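Local coordinates for uncharacterized protein (Bacteroides ovatus, PDB 4IRT) that is of unknown function but, with its BNR-repeat beta-propeller fold, is a putative neuraminidase that may cleave terminal sialic acids, at residues D71-S77 / V88-H93; V166-L170 / N217-W221. All coordinates share one frame. Where two conformers were deposited one is given. Residues are numbered along the deposited sequence.

Contact 1: residues D71-S77 / V88-H93; sequences DAHNIIS and VSFDHH. With EDO (1,2-ethanediol), chain L.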
loop_
_atom_site.group_PDB
_atom_site.type_symbol
_atom_site.label_atom_id
_atom_site.label_comp_id
_atom_site.label_asym_id
_atom_site.label_seq_id
_atom_site.Cartn_x
_atom_site.Cartn_y
_atom_site.Cartn_z
ATOM N N ASP A 71 12.579 1.078 13.587
ATOM C CA ASP A 71 11.210 0.546 13.620
ATOM C C ASP A 71 10.626 0.553 12.207
ATOM O O ASP A 71 10.268 1.611 11.653
ATOM C CB ASP A 71 10.339 1.382 14.571
ATOM C CG ASP A 71 9.020 0.736 14.876
ATOM O OD1 ASP A 71 8.475 0.014 14.020
ATOM O OD2 ASP A 71 8.475 0.997 15.977
ATOM N N ALA A 72 10.526 -0.625 11.613
ATOM C CA ALA A 72 10.007 -0.763 10.243
ATOM C C ALA A 72 8.573 -0.332 10.068
ATOM O O ALA A 72 8.099 -0.263 8.935
ATOM C CB ALA A 72 10.177 -2.211 9.759
ATOM N N HIS A 73 7.839 -0.077 11.160
ATOM C CA HIS A 73 6.514 0.519 11.032
ATOM C C HIS A 73 6.527 1.951 10.535
ATOM O O HIS A 73 5.525 2.434 9.966
ATOM C CB HIS A 73 5.765 0.516 12.360
ATOM C CG HIS A 73 5.419 -0.858 12.840
ATOM N ND1 HIS A 73 6.292 -1.630 13.569
ATOM C CD2 HIS A 73 4.303 -1.605 12.671
ATOM C CE1 HIS A 73 5.730 -2.802 13.820
ATOM N NE2 HIS A 73 4.513 -2.799 13.311
ATOM N N ASN A 74 7.642 2.628 10.797
ATOM C CA ASN A 74 7.713 4.086 10.770
ATOM C C ASN A 74 7.944 4.679 9.348
ATOM O O ASN A 74 8.791 5.560 9.122
ATOM C CB ASN A 74 8.783 4.565 11.745
ATOM C CG ASN A 74 8.380 4.401 13.199
ATOM O OD1 ASN A 74 7.879 3.339 13.612
ATOM N ND2 ASN A 74 8.616 5.438 13.993
ATOM N N ILE A 75 7.145 4.179 8.409
ATOM C CA ILE A 75 7.326 4.464 6.984
ATOM C C ILE A 75 7.002 5.895 6.565
ATOM O O ILE A 75 6.367 6.658 7.304
ATOM C CB ILE A 75 6.489 3.488 6.138
ATOM C CG1 ILE A 75 4.986 3.662 6.437
ATOM C CG2 ILE A 75 6.940 2.068 6.420
ATOM C CD1 ILE A 75 4.262 4.431 5.381
ATOM N N ILE A 76 7.418 6.212 5.356
ATOM C CA ILE A 76 7.106 7.456 4.668
ATOM C C ILE A 76 6.066 7.142 3.578
ATOM O O ILE A 76 6.282 6.256 2.712
ATOM C CB ILE A 76 8.343 8.001 3.932
ATOM C CG1 ILE A 76 9.521 8.256 4.879
ATOM C CG2 ILE A 76 7.991 9.272 3.137
ATOM C CD1 ILE A 76 10.868 8.060 4.194
ATOM N N SER A 77 4.976 7.891 3.579
ATOM C CA SER A 77 4.044 7.912 2.462
ATOM C C SER A 77 3.965 9.328 1.888
ATOM O O SER A 77 3.844 10.321 2.639
ATOM C CB SER A 77 2.641 7.489 2.916
ATOM O OG SER A 77 2.516 6.087 3.131
ATOM N N VAL A 88 3.616 14.811 2.383
ATOM C CA VAL A 88 4.362 13.691 2.915
ATOM C C VAL A 88 4.110 13.531 4.412
ATOM O O VAL A 88 4.092 14.500 5.169
ATOM C CB VAL A 88 5.871 13.819 2.601
ATOM C CG1 VAL A 88 6.478 15.006 3.323
ATOM C CG2 VAL A 88 6.607 12.532 2.932
ATOM N N SER A 89 3.928 12.287 4.826
ATOM C CA SER A 89 3.673 11.948 6.208
ATOM C C SER A 89 4.544 10.738 6.538
ATOM O O SER A 89 4.673 9.818 5.731
ATOM C CB SER A 89 2.165 11.687 6.425
ATOM O OG SER A 89 1.851 11.505 7.803
ATOM N N PHE A 90 5.158 10.746 7.713
ATOM C CA PHE A 90 6.248 9.813 7.988
ATOM C C PHE A 90 6.458 9.546 9.461
ATOM O O PHE A 90 6.054 10.333 10.297
ATOM C CB PHE A 90 7.551 10.358 7.427
ATOM C CG PHE A 90 7.832 11.783 7.801
ATOM C CD1 PHE A 90 7.223 12.821 7.142
ATOM C CD2 PHE A 90 8.723 12.083 8.823
ATOM C CE1 PHE A 90 7.476 14.137 7.503
ATOM C CE2 PHE A 90 8.989 13.409 9.193
ATOM C CZ PHE A 90 8.372 14.431 8.521
ATOM N N ASP A 91 7.143 8.453 9.739
ATOM C CA ASP A 91 7.760 8.202 11.045
ATOM C C ASP A 91 6.781 8.077 12.221
ATOM O O ASP A 91 6.934 8.755 13.269
ATOM C CB ASP A 91 8.805 9.294 11.346
ATOM C CG ASP A 91 9.601 8.991 12.608
ATOM O OD1 ASP A 91 9.831 7.791 12.881
ATOM O OD2 ASP A 91 9.958 9.931 13.336
ATOM N N HIS A 92 5.804 7.188 12.075
ATOM C CA HIS A 92 4.866 6.915 13.143
ATOM C C HIS A 92 4.784 5.446 13.555
ATOM O O HIS A 92 4.696 4.528 12.712
ATOM C CB HIS A 92 3.441 7.257 12.748
ATOM C CG HIS A 92 3.261 8.569 12.052
ATOM N ND1 HIS A 92 3.277 8.680 10.678
ATOM C CD2 HIS A 92 2.961 9.803 12.532
ATOM C CE1 HIS A 92 3.007 9.932 10.342
ATOM N NE2 HIS A 92 2.804 10.630 11.445
ATOM N N HIS A 93 4.622 5.258 14.856
ATOM C CA HIS A 93 4.158 3.993 15.409
ATOM C C HIS A 93 3.433 4.271 16.709
ATOM O O HIS A 93 3.943 3.979 17.795
ATOM C CB HIS A 93 5.312 3.029 15.599
ATOM C CG HIS A 93 4.871 1.635 15.901
ATOM N ND1 HIS A 93 5.756 0.631 16.227
ATOM C CD2 HIS A 93 3.635 1.082 15.952
ATOM C CE1 HIS A 93 5.086 -0.485 16.444
ATOM N NE2 HIS A 93 3.798 -0.240 16.287
HETATM C C1 EDO L . 8.569 8.786 16.197
HETATM O O1 EDO L . 9.632 9.045 17.158
HETATM C C2 EDO L . 7.641 9.986 16.025
HETATM O O2 EDO L . 8.202 10.982 15.144
HETATM O O HOH W 1 3.485 3.959 10.414
HETATM O O HOH W 2 4.688 6.411 9.497
#
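This is a largely buried antiparallel hairpin contact, extended by a polar cluster where the chain enters strand 76-80 and leaves strand 86-90, in the inner part of a beta-propeller blade. S77 and S89 form a hydrogen-bonded pair: S77 N to S89 O and S89 N to S77 O are both 2.9 Å. On the face carrying I76 and F90, I76 CG2 lies 3.5 Å from V88 CG2, and I76 CG1 lies 3.8 Å from F90 CB; I76 and F90 also touch Y40 and L46 of the preceding blade. Past the strands, D91 N still reaches I75 O (3.1 Å), while the D91 side chain swings back so that D91 OD1 accepts a nearly straight bond from N74 ND2 (2.9 Å). Water 1 bridges H73 O (2.6 Å) and H92 O (2.7 Å), two acceptors that cannot pair directly. Beyond the open end of the hairpin, D71 organises both histidines. D71 OD1 closes an Asx turn with H73 N (2.9 Å) and accepts from H73 ND1 (2.8 Å), whereas D71 OD2 takes H93 ND1 (2.8 Å). From within the type I turn D71 to N74, the H73 ring thereby stacks face to face on H93, with centroids 3.9 Å apart and planes at 20°. D91 OD2 receives a bond from O2 of an ethanediol (2.7 Å), probably picked up from the crystallisation liquor and also bonded to N98 ND2. The pattern is that of a propeller blade's first two strands, their open end tied by the D71 His-carboxylate bonds, with H73 touching Y126 of the next blade's first strand.

Contact 2: residues V166-L170 / N217-W221; sequences VQDIL and NGVTW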
loop_
_atom_site.group_PDB
_atom_site.type_symbol
_atom_site.label_atom_id
_atom_site.label_comp_id
_atom_site.label_asym_id
_atom_site.label_seq_id
_atom_site.Cartn_x
_atom_site.Cartn_y
_atom_site.Cartn_z
ATOM N N VAL A 166 -13.514 13.277 6.827
ATOM C CA VAL A 166 -14.554 12.621 6.012
ATOM C C VAL A 166 -15.288 11.562 6.814
ATOM O O VAL A 166 -16.529 11.551 6.870
ATOM C CB VAL A 166 -13.969 12.005 4.733
ATOM C CG1 VAL A 166 -15.048 11.265 3.946
ATOM C CG2 VAL A 166 -13.335 13.104 3.881
ATOM N N GLN A 167 -14.538 10.656 7.435
ATOM C CA GLN A 167 -15.162 9.714 8.352
ATOM C C GLN A 167 -14.346 9.585 9.621
ATOM O O GLN A 167 -13.130 9.387 9.572
ATOM C CB GLN A 167 -15.348 8.329 7.733
ATOM C CG GLN A 167 -16.249 8.245 6.508
ATOM C CD GLN A 167 -17.714 8.570 6.762
ATOM O OE1 GLN A 167 -18.174 8.612 7.896
ATOM N NE2 GLN A 167 -18.451 8.819 5.692
ATOM N N ASP A 168 -15.058 9.732 10.726
ATOM C CA ASP A 168 -14.569 9.467 12.075
ATOM C C ASP A 168 -14.696 8.000 12.412
ATOM O O ASP A 168 -13.833 7.452 13.084
ATOM C CB ASP A 168 -15.424 10.248 13.091
ATOM C CG ASP A 168 -15.076 11.711 13.125
ATOM O OD1 ASP A 168 -13.896 12.000 13.396
ATOM O OD2 ASP A 168 -15.972 12.571 12.892
ATOM N N ILE A 169 -15.823 7.394 12.048
ATOM C CA ILE A 169 -15.973 5.951 12.207
ATOM C C ILE A 169 -16.590 5.288 10.971
ATOM O O ILE A 169 -17.810 5.363 10.724
ATOM C CB ILE A 169 -16.769 5.567 13.464
ATOM C CG1 ILE A 169 -16.311 6.386 14.687
ATOM C CG2 ILE A 169 -16.584 4.081 13.734
ATOM C CD1 ILE A 169 -16.926 5.941 15.993
ATOM N N LEU A 170 -15.733 4.616 10.217
ATOM C CA LEU A 170 -16.115 3.950 8.999
ATOM C C LEU A 170 -16.214 2.449 9.215
ATOM O O LEU A 170 -17.199 1.839 8.816
ATOM C CB LEU A 170 -15.086 4.267 7.913
ATOM C CG LEU A 170 -15.335 3.686 6.533
ATOM C CD1 LEU A 170 -16.747 3.987 6.034
ATOM C CD2 LEU A 170 -14.303 4.264 5.573
ATOM N N ASN A 217 -16.541 10.635 -2.862
ATOM C CA ASN A 217 -15.356 11.004 -2.086
ATOM C C ASN A 217 -15.416 10.673 -0.624
ATOM O O ASN A 217 -14.850 11.386 0.220
ATOM C CB ASN A 217 -15.003 12.466 -2.311
ATOM C CG ASN A 217 -14.461 12.702 -3.702
ATOM O OD1 ASN A 217 -13.663 11.910 -4.220
ATOM N ND2 ASN A 217 -14.906 13.774 -4.328
ATOM N N GLY A 218 -16.047 9.539 -0.323
ATOM C CA GLY A 218 -16.032 8.993 1.019
ATOM C C GLY A 218 -17.216 9.298 1.921
ATOM O O GLY A 218 -17.249 8.800 3.043
ATOM N N VAL A 219 -18.187 10.078 1.458
ATOM C CA VAL A 219 -19.336 10.454 2.293
ATOM C C VAL A 219 -20.264 9.244 2.517
ATOM O O VAL A 219 -20.660 8.925 3.666
ATOM C CB VAL A 219 -20.098 11.666 1.673
ATOM C CG1 VAL A 219 -21.342 12.040 2.493
ATOM C CG2 VAL A 219 -19.164 12.881 1.536
ATOM N N THR A 220 -20.614 8.561 1.439
ATOM C CA THR A 220 -21.457 7.361 1.522
ATOM C C THR A 220 -20.781 6.172 0.862
ATOM O O THR A 220 -19.956 6.333 -0.046
ATOM C CB THR A 220 -22.837 7.568 0.888
ATOM O OG1 THR A 220 -22.714 7.827 -0.519
ATOM C CG2 THR A 220 -23.576 8.728 1.558
ATOM N N TRP A 221 -21.168 4.980 1.309
ATOM C CA TRP A 221 -20.462 3.744 0.982
ATOM C C TRP A 221 -21.445 2.669 0.539
ATOM O O TRP A 221 -22.540 2.591 1.086
ATOM C CB TRP A 221 -19.652 3.276 2.202
ATOM C CG TRP A 221 -18.498 4.200 2.450
ATOM C CD1 TRP A 221 -18.522 5.384 3.162
ATOM C CD2 TRP A 221 -17.181 4.077 1.919
ATOM N NE1 TRP A 221 -17.292 6.001 3.100
ATOM C CE2 TRP A 221 -16.440 5.212 2.367
ATOM C CE3 TRP A 221 -16.534 3.109 1.123
ATOM C CZ2 TRP A 221 -15.103 5.400 2.048
ATOM C CZ3 TRP A 221 -15.198 3.288 0.819
ATOM C CH2 TRP A 221 -14.487 4.424 1.298
#
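L170 lays its CD1 methyl over one face of the W221 indole, 3.7 Å from the centroid of the five-membered ring and 15° off the ring normal, a CH-pi contact that puts the methyl 3.6 Å from W221 NE1. The same indole is held from its own side: W221 NE1 donates to G218 O (2.8 Å), folding the 217-221 loop back on itself, and the ring packs on I191, L193 and A212 of its blade. G218 O has a second donor, Q167 NE2 (2.9 Å, with an almost linear N-H...O angle of 177°), so one carbonyl joins the two segments. Q167 NE2 also sits near the plane of the indole, at its edge, 4.0 Å from W221 NE1. Beside it, V166 CG1 rests 3.4 Å from G218 O and 3.7 Å from N217 O. This close approach leaves no room for a side chain at position 218: a CB there would lie only 2.9 Å from V166 CG1, and the backbone angles of G218 (phi 97°, psi -2°) by themselves call for glycine. V166 and Q167 can both face the loop region because they form a classic beta bulge opposite M153, where the chain turns the corner out of its sheet. From the end of strand 206-214, S214 OG bonds G218 N and T220 O, while D216 OD2 bonds T220 OG1. With W221 at its end, 217-221 completes the sequence SFDNGVTW, an Asp-box (BNR repeat), which follows the third strand of its blade and here meets the outer end of the preceding blade.

The two contacts lie at different depths of the same propeller, with centres 24 Å apart and nearest atoms about 15 Å apart, and they share no strand. Contact 1, mostly buried and with its centre about 13 Å from the chain centre, joins neighbouring strands of one blade by regular backbone pairing, then carries on into histidine, carboxylate and water chemistry. Contact 2, only partly buried and with its centre about 20 Å from the chain centre, joins successive blades across 46 intervening residues without strand pairing; a glutamine-to-carbonyl hydrogen bond, a leucine-indole overlap and a valine against glycine hold it. It also buries about half as much surface, 242 against 492 Å².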